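Side-chain contact in bitiscetin (Bitis arietans, PDB 1JWI), which binds von Willebrand factor and induces its A1 domain to engage platelet glycoprotein Ib alpha, so that platelets aggregate: residues Asp114-Cys117 with Gly118-Asn121. Numbering follows the deposited sequence.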
ATOM      1  N   ASP A 114      -0.607   6.849  -1.589  1.00 15.49           N
ATOM      2  CA  ASP A 114      -1.671   6.007  -1.044  1.00 16.46           C
ATOM      3  C   ASP A 114      -1.915   6.381   0.411  1.00 17.83           C
ATOM      4  O   ASP A 114      -0.974   6.496   1.192  1.00 18.52           O
ATOM      5  CB  ASP A 114      -1.295   4.525  -1.144  1.00 15.55           C
ATOM      6  CG  ASP A 114       0.012   4.211  -0.453  1.00 16.11           C
ATOM      7  OD1 ASP A 114       0.011   3.353   0.460  1.00 17.17           O
ATOM      8  OD2 ASP A 114       1.034   4.823  -0.817  1.00 15.24           O
ATOM      9  N   LEU A 115      -3.183   6.551   0.772  1.00 17.68           N
ATOM     10  CA  LEU A 115      -3.561   6.959   2.123  1.00 17.66           C
ATOM     11  C   LEU A 115      -4.751   6.183   2.674  1.00 17.88           C
ATOM     12  O   LEU A 115      -5.480   5.534   1.929  1.00 17.01           O
ATOM     13  CB  LEU A 115      -3.929   8.447   2.115  1.00 16.11           C
ATOM     14  CG  LEU A 115      -2.875   9.436   1.616  1.00 15.26           C
ATOM     15  CD1 LEU A 115      -3.534  10.760   1.235  1.00 16.12           C
ATOM     16  CD2 LEU A 115      -1.839   9.632   2.708  1.00 15.00           C
ATOM     17  N   PRO A 116      -4.963   6.248   4.001  1.00 19.21           N
ATOM     18  CA  PRO A 116      -6.094   5.545   4.617  1.00 19.61           C
ATOM     19  C   PRO A 116      -7.358   6.234   4.112  1.00 19.09           C
ATOM     20  O   PRO A 116      -7.496   7.445   4.251  1.00 18.23           O
ATOM     21  CB  PRO A 116      -5.880   5.781   6.115  1.00 19.84           C
ATOM     22  CG  PRO A 116      -4.392   5.981   6.227  1.00 19.83           C
ATOM     23  CD  PRO A 116      -4.098   6.848   5.030  1.00 19.45           C
ATOM     24  N   CYS A 117      -8.271   5.471   3.527  1.00 19.90           N
ATOM     25  CA  CYS A 117      -9.503   6.037   2.993  1.00 19.34           C
ATOM     26  C   CYS A 117     -10.343   6.757   4.047  1.00 21.30           C
ATOM     27  O   CYS A 117     -11.150   7.622   3.713  1.00 20.59           O
ATOM     28  CB  CYS A 117     -10.349   4.941   2.358  1.00 17.51           C
ATOM     29  SG  CYS A 117      -9.651   4.152   0.872  1.00 16.62           S
ATOM     30  N   GLY A 118     -10.153   6.400   5.314  1.00 23.65           N
ATOM     31  CA  GLY A 118     -10.919   7.021   6.383  1.00 26.18           C
ATOM     32  C   GLY A 118     -10.342   8.314   6.936  1.00 27.70           C
ATOM     33  O   GLY A 118     -10.911   8.911   7.854  1.00 28.25           O
ATOM     34  N   GLU A 119      -9.214   8.746   6.381  1.00 28.73           N
ATOM     35  CA  GLU A 119      -8.552   9.979   6.807  1.00 30.89           C
ATOM     36  C   GLU A 119      -9.323  11.189   6.274  1.00 30.38           C
ATOM     37  O   GLU A 119      -9.845  11.151   5.161  1.00 30.33           O
ATOM     38  CB  GLU A 119      -7.123   9.995   6.257  1.00 34.02           C
ATOM     39  CG  GLU A 119      -6.209  11.062   6.827  1.00 37.43           C
ATOM     40  CD  GLU A 119      -4.825  11.036   6.190  1.00 40.13           C
ATOM     41  OE1 GLU A 119      -4.667  11.567   5.069  1.00 40.23           O
ATOM     42  OE2 GLU A 119      -3.895  10.476   6.810  1.00 41.40           O
ATOM     43  N   LYS A 120      -9.393  12.262   7.055  1.00 29.28           N
ATOM     44  CA  LYS A 120     -10.110  13.458   6.613  1.00 28.67           C
ATOM     45  C   LYS A 120      -9.170  14.475   5.961  1.00 27.62           C
ATOM     46  O   LYS A 120      -8.267  15.010   6.605  1.00 28.00           O
ATOM     47  CB  LYS A 120     -10.851  14.104   7.788  1.00 29.39           C
ATOM     48  CG  LYS A 120     -11.984  13.246   8.337  1.00 30.77           C
ATOM     49  CD  LYS A 120     -12.743  13.944   9.454  1.00 31.11           C
ATOM     50  CE  LYS A 120     -13.714  12.985  10.128  1.00 31.90           C
ATOM     51  NZ  LYS A 120     -14.650  12.344   9.159  1.00 31.74           N
ATOM     52  N   ASN A 121      -9.393  14.735   4.676  1.00 25.06           N
ATOM     53  CA  ASN A 121      -8.560  15.671   3.927  1.00 22.83           C
ATOM     54  C   ASN A 121      -9.394  16.542   3.013  1.00 21.85           C
ATOM     55  O   ASN A 121     -10.545  16.223   2.713  1.00 21.98           O
ATOM     56  CB  ASN A 121      -7.573  14.919   3.028  1.00 21.96           C
ATOM     57  CG  ASN A 121      -6.545  14.134   3.801  1.00 21.35           C
ATOM     58  OD1 ASN A 121      -5.839  14.682   4.644  1.00 23.41           O
ATOM     59  ND2 ASN A 121      -6.440  12.840   3.505  1.00 19.46           N
TER
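Pro116 and Glu119 form the first and last residues of a type I beta turn, with Cys117 and Gly118 at its corners. The turn is closed by a hydrogen bond from Glu119 N to Pro116 O, 3.0 Å long and nearly straight at 164°. Glu119 CB lies 3.3 Å from Pro116 O.

The Glu119 side chain carries a second polar link. With CG anti to the backbone N (chi1 -168°) and CD continuing the extended chain, the carboxylate is carried away from the turn, beside the Leu115 methyls and the Asn121 amide. There Asn121 ND2 donates to the anti lone pair of Glu119 OE1 at 2.7 Å. The acceptor lies almost in the amide plane of Asn121, so the bond helps to fix the rotation of both flat groups.

Looser van der Waals contacts come from Leu115 and Pro116. Leu115 CD1 lies 4.1 Å from Glu119 OE1 and 4.2 Å from Asn121 ND2, placing a methyl group beside both partners of that bond. Pro116 CD comes within 4.0 Å of the other oxygen, Glu119 OE2.

In this C-type lectin fold, the turn links strand 112-115, outermost within this chain in a three-stranded antiparallel sheet, to strand 121-126 of the four-stranded sheet. A disulfide joins Cys117 to Cys100 on adjacent strand 100-103, while Leu115 and Asn121 both pack on Trp67 of strand 66-72.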